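PDB 4IND: C381 turret protein from Sulfolobus turreted icosahedral virus, which is a turret protein of the viral capsid, probably assembling as a pentamer of subunits that each string together three jelly-roll domains. Local coordinates for residues G292-R298 with Y373-E379; K300-V304 with G337-P341; Q315-L321 with I349-V355. All blocks are in the same frame, centred on the assembly; numbering follows the deposited sequence.

Contact 1: G292-R298 with Y373-E379. With 2HP (dihydrogenphosphate ion), chain B.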
loop_
_atom_site.group_PDB
_atom_site.type_symbol
_atom_site.label_atom_id
_atom_site.label_comp_id
_atom_site.label_asym_id
_atom_site.label_seq_id
_atom_site.Cartn_x
_atom_site.Cartn_y
_atom_site.Cartn_z
ATOM N N GLY A 292 12.924 20.512 -17.635
ATOM C CA GLY A 292 13.008 21.638 -16.726
ATOM C C GLY A 292 11.676 22.291 -16.419
ATOM O O GLY A 292 11.638 23.317 -15.762
ATOM N N SER A 293 10.586 21.695 -16.895
ATOM C CA SER A 293 9.258 22.283 -16.738
ATOM C C SER A 293 8.492 21.761 -15.534
ATOM O O SER A 293 7.454 22.314 -15.171
ATOM C CB SER A 293 8.419 21.988 -17.987
ATOM O OG SER A 293 8.068 20.615 -18.029
ATOM N N GLY A 294 8.972 20.675 -14.937
ATOM C CA GLY A 294 8.232 20.013 -13.872
ATOM C C GLY A 294 7.245 19.008 -14.447
ATOM O O GLY A 294 6.263 18.643 -13.790
ATOM N N SER A 295 7.494 18.563 -15.678
ATOM C CA SER A 295 6.608 17.580 -16.293
ATOM C C SER A 295 7.365 16.677 -17.234
ATOM O O SER A 295 8.537 16.914 -17.529
ATOM C CB SER A 295 5.468 18.278 -17.040
ATOM O OG SER A 295 5.950 18.945 -18.194
ATOM N N HIS A 296 6.694 15.634 -17.717
ATOM C CA HIS A 296 7.269 14.772 -18.744
ATOM C C HIS A 296 6.189 14.337 -19.730
ATOM O O HIS A 296 5.046 14.776 -19.629
ATOM C CB HIS A 296 8.002 13.575 -18.128
ATOM C CG HIS A 296 7.129 12.665 -17.332
ATOM N ND1 HIS A 296 6.806 12.902 -16.010
ATOM C CD2 HIS A 296 6.533 11.490 -17.653
ATOM C CE1 HIS A 296 6.039 11.930 -15.562
ATOM N NE2 HIS A 296 5.861 11.053 -16.538
ATOM N N LEU A 297 6.558 13.485 -20.681
ATOM C CA LEU A 297 5.652 13.102 -21.759
ATOM C C LEU A 297 5.385 11.609 -21.820
ATOM O O LEU A 297 6.132 10.795 -21.275
ATOM C CB LEU A 297 6.237 13.546 -23.105
ATOM C CG LEU A 297 6.655 15.016 -23.171
ATOM C CD1 LEU A 297 7.480 15.304 -24.419
ATOM C CD2 LEU A 297 5.423 15.894 -23.127
ATOM N N ARG A 298 4.308 11.256 -22.508
ATOM C CA ARG A 298 4.030 9.870 -22.843
ATOM C C ARG A 298 3.428 9.870 -24.253
ATOM O O ARG A 298 2.440 10.554 -24.504
ATOM C CB ARG A 298 3.044 9.282 -21.841
ATOM C CG ARG A 298 2.731 7.839 -22.085
ATOM C CD ARG A 298 1.952 7.251 -20.943
ATOM N NE ARG A 298 1.872 5.805 -21.083
ATOM C CZ ARG A 298 1.384 4.988 -20.160
ATOM N NH1 ARG A 298 0.931 5.481 -19.018
ATOM N NH2 ARG A 298 1.358 3.680 -20.377
ATOM N N TYR A 373 -0.031 12.712 -27.575
ATOM C CA TYR A 373 0.820 12.521 -26.397
ATOM C C TYR A 373 0.129 13.081 -25.175
ATOM O O TYR A 373 -0.768 13.938 -25.289
ATOM C CB TYR A 373 2.163 13.223 -26.590
ATOM C CG TYR A 373 2.070 14.730 -26.524
ATOM C CD1 TYR A 373 2.243 15.404 -25.325
ATOM C CD2 TYR A 373 1.807 15.482 -27.661
ATOM C CE1 TYR A 373 2.162 16.784 -25.263
ATOM C CE2 TYR A 373 1.724 16.866 -27.606
ATOM C CZ TYR A 373 1.892 17.502 -26.403
ATOM O OH TYR A 373 1.806 18.867 -26.329
ATOM N N GLU A 374 0.541 12.608 -24.008
ATOM C CA GLU A 374 0.086 13.167 -22.757
ATOM C C GLU A 374 1.243 13.936 -22.147
ATOM O O GLU A 374 2.402 13.533 -22.273
ATOM C CB GLU A 374 -0.325 12.053 -21.781
ATOM C CG GLU A 374 -1.418 11.115 -22.270
ATOM C CD GLU A 374 -1.707 9.985 -21.271
ATOM O OE1 GLU A 374 -2.808 9.397 -21.321
ATOM O OE2 GLU A 374 -0.828 9.678 -20.435
ATOM N N GLN A 375 0.936 15.051 -21.497
ATOM C CA GLN A 375 1.921 15.717 -20.637
ATOM C C GLN A 375 1.561 15.386 -19.201
ATOM O O GLN A 375 0.422 15.598 -18.767
ATOM C CB GLN A 375 1.895 17.230 -20.865
ATOM C CG GLN A 375 2.844 17.994 -19.941
ATOM C CD GLN A 375 3.061 19.420 -20.399
ATOM O OE1 GLN A 375 2.372 19.908 -21.292
ATOM N NE2 GLN A 375 4.033 20.092 -19.801
ATOM N N ILE A 376 2.530 14.855 -18.463
ATOM C CA ILE A 376 2.278 14.305 -17.149
ATOM C C ILE A 376 3.112 15.046 -16.121
ATOM O O ILE A 376 4.282 15.342 -16.364
ATOM C CB ILE A 376 2.605 12.817 -17.143
ATOM C CG1 ILE A 376 1.676 12.113 -18.158
ATOM C CG2 ILE A 376 2.470 12.237 -15.740
ATOM C CD1 ILE A 376 2.068 10.704 -18.503
ATOM N N ALA A 377 2.508 15.365 -14.976
ATOM C CA ALA A 377 3.243 16.078 -13.922
ATOM C C ALA A 377 4.423 15.260 -13.456
ATOM O O ALA A 377 4.314 14.038 -13.267
ATOM C CB ALA A 377 2.327 16.422 -12.740
ATOM N N GLY A 378 5.553 15.942 -13.243
ATOM C CA GLY A 378 6.720 15.332 -12.613
ATOM C C GLY A 378 7.951 15.465 -13.493
ATOM O O GLY A 378 8.011 14.883 -14.584
ATOM N N GLU A 379 8.920 16.262 -13.046
ATOM C CA GLU A 379 10.209 16.344 -13.731
ATOM C C GLU A 379 10.898 14.978 -13.601
ATOM O O GLU A 379 10.916 14.396 -12.514
ATOM C CB GLU A 379 11.090 17.419 -13.083
ATOM C CG GLU A 379 12.385 17.719 -13.838
ATOM C CD GLU A 379 12.126 18.340 -15.212
ATOM O OE1 GLU A 379 12.945 18.129 -16.142
ATOM O OE2 GLU A 379 11.110 19.057 -15.356
HETATM P P 2HP B . 4.620 8.223 -15.452
HETATM O O1 2HP B . 4.002 8.908 -16.633
HETATM O O2 2HP B . 4.862 9.357 -14.497
HETATM O O3 2HP B . 5.951 7.522 -15.894
HETATM O O4 2HP B . 3.630 7.227 -14.782
#
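Between residues 295-298 and 373-377 two strands run antiparallel, their axes 4.5 Å apart at closest and 148° between directions. Ile376 N to His296 O and His296 N to Ile376 O (both 2.8 Å) mark a hydrogen-bonded pair, and Glu374 N to Arg298 O (2.8 Å) marks the next. His296 takes chi1 p (62°), which lays its ring across the strand partner: ND1 donates to Gly378 O at 2.7 Å, and Ile376 CB sits 4.0 Å from the ring centroid, 21° off the normal, a CH-pi contact over one face. Held this way, NE2 donates to O1 of the dihydrogenphosphate ion at 2.8 Å; Lys231 also binds it. These are the second and fourth strands of one four-stranded sheet of the C-terminal jelly roll, adjacent in the order 1-4-2-3. On the face opposite His296, Gln375 is extended (chi1 t, chi2 t), so its NE2 reaches Ser295 OG at 2.8 Å, and Leu297 CD2 meets Tyr373 CD1 at 3.9 Å. Arg298, trans at chi1 to chi3, lays CB 3.8 Å from Ile376 CD1 on the His296 face, and its guanidinium makes a salt bridge with Asp345. Beyond the strand, Glu379 bends at chi2 (p, 65°) and its carboxylate receives Gly292 N at OE1 (2.8 Å) and Gly294 N at OE2 (2.7 Å); both glycines have positive phi, where a CB would strike the preceding carbonyl.

Contact 2: K300-V304 with G337-P341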
loop_
_atom_site.group_PDB
_atom_site.type_symbol
_atom_site.label_atom_id
_atom_site.label_comp_id
_atom_site.label_asym_id
_atom_site.label_seq_id
_atom_site.Cartn_x
_atom_site.Cartn_y
_atom_site.Cartn_z
ATOM N N LYS A 300 1.516 8.207 -27.434
ATOM C CA LYS A 300 0.515 7.157 -27.597
ATOM C C LYS A 300 0.379 6.705 -29.049
ATOM O O LYS A 300 0.086 5.548 -29.327
ATOM C CB LYS A 300 -0.845 7.636 -27.075
ATOM C CG LYS A 300 -0.820 8.166 -25.662
ATOM C CD LYS A 300 -0.321 7.118 -24.691
ATOM C CE LYS A 300 -1.331 5.995 -24.506
ATOM N NZ LYS A 300 -0.953 5.088 -23.376
ATOM N N TYR A 301 0.593 7.627 -29.970
ATOM C CA TYR A 301 0.341 7.365 -31.389
ATOM C C TYR A 301 1.065 8.375 -32.262
ATOM O O TYR A 301 1.136 9.559 -31.927
ATOM C CB TYR A 301 -1.150 7.455 -31.666
ATOM C CG TYR A 301 -1.528 7.258 -33.131
ATOM C CD1 TYR A 301 -1.602 5.984 -33.680
ATOM C CD2 TYR A 301 -1.839 8.343 -33.944
ATOM C CE1 TYR A 301 -1.961 5.797 -35.026
ATOM C CE2 TYR A 301 -2.193 8.178 -35.282
ATOM C CZ TYR A 301 -2.247 6.900 -35.817
ATOM O OH TYR A 301 -2.608 6.719 -37.143
ATOM N N ALA A 302 1.607 7.905 -33.379
ATOM C CA ALA A 302 2.243 8.792 -34.345
ATOM C C ALA A 302 2.018 8.307 -35.766
ATOM O O ALA A 302 1.949 7.103 -36.028
ATOM C CB ALA A 302 3.734 8.943 -34.063
ATOM N N SER A 303 1.906 9.255 -36.686
ATOM C CA SER A 303 1.678 8.928 -38.083
ATOM C C SER A 303 2.322 9.997 -38.951
ATOM O O SER A 303 2.411 11.162 -38.556
ATOM C CB SER A 303 0.181 8.869 -38.362
ATOM O OG SER A 303 -0.064 8.382 -39.658
ATOM N N VAL A 304 2.796 9.600 -40.120
ATOM C CA VAL A 304 3.373 10.564 -41.060
ATOM C C VAL A 304 2.678 10.413 -42.400
ATOM O O VAL A 304 2.542 9.301 -42.912
ATOM C CB VAL A 304 4.891 10.373 -41.228
ATOM C CG1 VAL A 304 5.432 11.311 -42.300
ATOM C CG2 VAL A 304 5.603 10.618 -39.893
ATOM N N GLY A 337 6.701 1.556 -41.250
ATOM C CA GLY A 337 5.407 1.928 -41.810
ATOM C C GLY A 337 4.933 3.286 -41.326
ATOM O O GLY A 337 5.441 3.815 -40.333
ATOM N N SER A 338 3.935 3.832 -42.012
ATOM C CA SER A 338 3.546 5.233 -41.842
ATOM C C SER A 338 2.826 5.558 -40.532
ATOM O O SER A 338 2.630 6.729 -40.202
ATOM C CB SER A 338 2.685 5.671 -43.028
ATOM O OG SER A 338 1.536 4.854 -43.113
ATOM N N SER A 339 2.418 4.540 -39.784
ATOM C CA SER A 339 1.820 4.804 -38.481
ATOM C C SER A 339 2.211 3.766 -37.424
ATOM O O SER A 339 2.559 2.630 -37.747
ATOM C CB SER A 339 0.300 4.951 -38.607
ATOM O OG SER A 339 -0.292 3.738 -38.964
ATOM N N THR A 340 2.168 4.180 -36.163
ATOM C CA THR A 340 2.602 3.322 -35.066
ATOM C C THR A 340 1.529 2.288 -34.732
ATOM O O THR A 340 0.337 2.564 -34.858
ATOM C CB THR A 340 2.918 4.149 -33.829
ATOM O OG1 THR A 340 1.766 4.918 -33.475
ATOM C CG2 THR A 340 4.088 5.091 -34.103
ATOM N N PRO A 341 1.956 1.094 -34.288
ATOM C CA PRO A 341 1.029 0.004 -33.951
ATOM C C PRO A 341 0.316 0.218 -32.618
ATOM O O PRO A 341 0.722 1.049 -31.808
ATOM C CB PRO A 341 1.944 -1.225 -33.894
ATOM C CG PRO A 341 3.278 -0.677 -33.500
ATOM C CD PRO A 341 3.368 0.697 -34.132
HETATM O O HOH W 1 0.316 3.750 -31.605
#
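A loop docks here on the side of a strand: residues 337-341, between strands 328-332 and 346-349, lie along strand 295-305 of the C-terminal domain. The touching parts run 171° apart, so the pairing is antiparallel in direction, yet it amounts to a single bridge, Ser303 with Ser339, CA-CA 4.2 Å. Two backbone bonds flank it: Thr340 N to Ala302 O at 2.9 Å and Val304 N to Ser338 O at 2.9 Å, the latter oxygen also accepting Ser303 OG at 3.2 Å. Thr340 points CB toward the strand, and its OG1 takes the place of its own carbonyl, accepting Ala302 N at 3.0 Å. The same OG1 donates to a water (2.6 Å) that donates to Lys300 O (2.9 Å) and Pro341 O (2.7 Å). Pro341 also packs on Tyr301 of a neighbouring subunit. Lys300 and Tyr301 form a classic beta bulge opposite Val372, in the pairing with strand 365-377. The contact itself is typical of a loop continuing a jelly-roll sheet by one isolated bridge.

Contact 3: Q315-L321 with I349-V355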
loop_
_atom_site.group_PDB
_atom_site.type_symbol
_atom_site.label_atom_id
_atom_site.label_comp_id
_atom_site.label_asym_id
_atom_site.label_seq_id
_atom_site.Cartn_x
_atom_site.Cartn_y
_atom_site.Cartn_z
ATOM N N GLN A 315 12.609 9.313 -38.963
ATOM C CA GLN A 315 12.628 8.664 -37.658
ATOM C C GLN A 315 12.153 9.608 -36.566
ATOM O O GLN A 315 12.643 10.738 -36.448
ATOM C CB GLN A 315 14.038 8.176 -37.331
ATOM C CG GLN A 315 14.552 7.124 -38.291
ATOM C CD GLN A 315 16.004 6.790 -38.061
ATOM O OE1 GLN A 315 16.794 7.644 -37.668
ATOM N NE2 GLN A 315 16.365 5.538 -38.307
ATOM N N LEU A 316 11.198 9.138 -35.770
ATOM C CA LEU A 316 10.808 9.837 -34.557
ATOM C C LEU A 316 11.761 9.395 -33.448
ATOM O O LEU A 316 12.001 8.187 -33.268
ATOM C CB LEU A 316 9.367 9.485 -34.191
ATOM C CG LEU A 316 8.732 10.329 -33.092
ATOM C CD1 LEU A 316 8.695 11.789 -33.519
ATOM C CD2 LEU A 316 7.346 9.813 -32.757
ATOM N N GLN A 317 12.317 10.364 -32.720
ATOM C CA GLN A 317 13.256 10.066 -31.646
ATOM C C GLN A 317 12.846 10.756 -30.357
ATOM O O GLN A 317 12.221 11.822 -30.382
ATOM C CB GLN A 317 14.668 10.508 -32.040
ATOM C CG GLN A 317 15.095 10.047 -33.409
ATOM C CD GLN A 317 16.551 10.321 -33.673
ATOM O OE1 GLN A 317 17.071 11.387 -33.343
ATOM N NE2 GLN A 317 17.228 9.351 -34.262
ATOM N N ALA A 318 13.210 10.153 -29.229
ATOM C CA ALA A 318 12.810 10.681 -27.940
ATOM C C ALA A 318 13.893 10.385 -26.937
ATOM O O ALA A 318 14.731 9.518 -27.169
ATOM C CB ALA A 318 11.512 10.051 -27.495
ATOM N N THR A 319 13.889 11.126 -25.834
ATOM C CA THR A 319 14.779 10.805 -24.727
ATOM C C THR A 319 14.337 11.468 -23.442
ATOM O O THR A 319 13.518 12.397 -23.448
ATOM C CB THR A 319 16.235 11.226 -25.012
ATOM O OG1 THR A 319 17.096 10.668 -24.009
ATOM C CG2 THR A 319 16.365 12.745 -24.993
ATOM N N ASN A 320 14.878 10.964 -22.337
ATOM C CA ASN A 320 14.873 11.689 -21.079
ATOM C C ASN A 320 16.178 12.483 -21.000
ATOM O O ASN A 320 17.229 11.935 -20.660
ATOM C CB ASN A 320 14.748 10.727 -19.896
ATOM C CG ASN A 320 15.034 11.411 -18.575
ATOM O OD1 ASN A 320 15.173 12.638 -18.526
ATOM N ND2 ASN A 320 15.118 10.634 -17.501
ATOM N N LEU A 321 16.115 13.766 -21.345
ATOM C CA LEU A 321 17.312 14.605 -21.419
ATOM C C LEU A 321 18.048 14.733 -20.094
ATOM O O LEU A 321 19.221 15.105 -20.067
ATOM C CB LEU A 321 16.954 15.996 -21.936
ATOM C CG LEU A 321 16.612 16.085 -23.423
ATOM C CD1 LEU A 321 16.117 17.478 -23.774
ATOM C CD2 LEU A 321 17.840 15.726 -24.265
ATOM N N ILE A 349 9.867 10.039 -21.119
ATOM C CA ILE A 349 10.700 10.886 -21.962
ATOM C C ILE A 349 10.264 12.324 -21.717
ATOM O O ILE A 349 9.187 12.558 -21.165
ATOM C CB ILE A 349 10.487 10.546 -23.436
ATOM C CG1 ILE A 349 8.989 10.554 -23.733
ATOM C CG2 ILE A 349 11.071 9.174 -23.745
ATOM C CD1 ILE A 349 8.638 10.718 -25.179
ATOM N N ASN A 350 11.069 13.291 -22.138
ATOM C CA ASN A 350 10.670 14.690 -21.970
ATOM C C ASN A 350 11.069 15.532 -23.167
ATOM O O ASN A 350 10.934 16.756 -23.158
ATOM C CB ASN A 350 11.224 15.286 -20.662
ATOM C CG ASN A 350 12.721 15.133 -20.526
ATOM O OD1 ASN A 350 13.426 14.943 -21.511
ATOM N ND2 ASN A 350 13.219 15.202 -19.282
ATOM N N SER A 351 11.580 14.873 -24.201
ATOM C CA SER A 351 11.921 15.572 -25.438
ATOM C C SER A 351 11.752 14.662 -26.646
ATOM O O SER A 351 12.166 13.500 -26.618
ATOM C CB SER A 351 13.338 16.125 -25.369
ATOM O OG SER A 351 13.616 16.909 -26.508
ATOM N N ILE A 352 11.122 15.201 -27.693
ATOM C CA ILE A 352 10.811 14.472 -28.924
ATOM C C ILE A 352 11.313 15.262 -30.124
ATOM O O ILE A 352 11.101 16.468 -30.197
ATOM C CB ILE A 352 9.303 14.339 -29.127
ATOM C CG1 ILE A 352 8.640 13.797 -27.877
ATOM C CG2 ILE A 352 8.995 13.453 -30.330
ATOM C CD1 ILE A 352 9.097 12.424 -27.522
ATOM N N GLN A 353 11.955 14.585 -31.074
ATOM C CA GLN A 353 12.345 15.229 -32.326
ATOM C C GLN A 353 12.112 14.291 -33.515
ATOM O O GLN A 353 12.043 13.067 -33.363
ATOM C CB GLN A 353 13.809 15.689 -32.281
ATOM C CG GLN A 353 14.811 14.540 -32.205
ATOM C CD GLN A 353 16.243 15.013 -32.034
ATOM O OE1 GLN A 353 16.494 16.134 -31.575
ATOM N NE2 GLN A 353 17.197 14.158 -32.416
ATOM N N LEU A 354 11.954 14.879 -34.692
ATOM C CA LEU A 354 11.845 14.118 -35.933
ATOM C C LEU A 354 13.091 14.358 -36.764
ATOM O O LEU A 354 13.473 15.508 -37.030
ATOM C CB LEU A 354 10.624 14.553 -36.732
ATOM C CG LEU A 354 10.348 13.746 -38.000
ATOM C CD1 LEU A 354 9.871 12.347 -37.648
ATOM C CD2 LEU A 354 9.316 14.453 -38.856
ATOM N N VAL A 355 13.744 13.275 -37.156
ATOM C CA VAL A 355 14.918 13.380 -38.001
ATOM C C VAL A 355 14.524 12.829 -39.359
ATOM O O VAL A 355 14.060 11.701 -39.464
ATOM C CB VAL A 355 16.111 12.601 -37.422
ATOM C CG1 VAL A 355 17.325 12.739 -38.332
ATOM C CG2 VAL A 355 16.444 13.102 -36.020
#
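Gln317, with 78 Å² covered, and Gln315, with 60 Å², are the most covered residues of this strand pair, with Val355 (55 Å²) opposite. Gln317 N to Gln353 O (2.8 Å) and Gln353 N to Gln317 O (2.9 Å) fix a hydrogen-bonded pair, and the side chains repeat the match on one face: Gln353 NE2 donates to Gln317 OE1 at 2.9 Å. Gln317 OE1 also lies 3.2 Å from Val355 CG2, while its NE2 is held by Thr329. Gln315 pairs with Val355 through N to O at 2.8 Å and O to N at 2.9 Å; its amide goes to Gln313 and Asp332. The opposite face is apolar, with Leu316 CD1 3.6 Å from Ile352 CG2 and Ala318 CB 3.4 Å from Ile352 CD1, directed at Leu297, Leu299 and Ala302 of the facing sheet. At the far end Thr319 O accepts both Asn350 N (2.9 Å) and Ser351 N (3.2 Å), a classic beta bulge. Strands 311-319 and 351-358 are thus central neighbours in the second sheet of a jelly-roll sandwich.

Overall arrangement
Contacts 1 and 2 share strand 295-305; contact 3 lies mainly in the facing sheet, but 349-355 crosses between sheets and Leu297 N to Ile349 O (2.8 Å) is a probable hydrogen bond. Contacts 1 and 3 are mostly buried strand pairings (696 and 679 Å²), contact 2 a partly buried loop docking (287 Å²) near subunit boundaries. Contact 1 adds an ion-binding histidine and a carboxylate gathering backbone amides, contact 2 adds hydroxyls and a water to two main-chain bonds, and contact 3 has a glutamine-rich, mixed face and an apolar face turned to the other sheet. The sheets meet where Leu297 CD1 packs 3.9 Å from Ile352 CG1 and Ala302 CB 3.9 Å from Leu316 CD2.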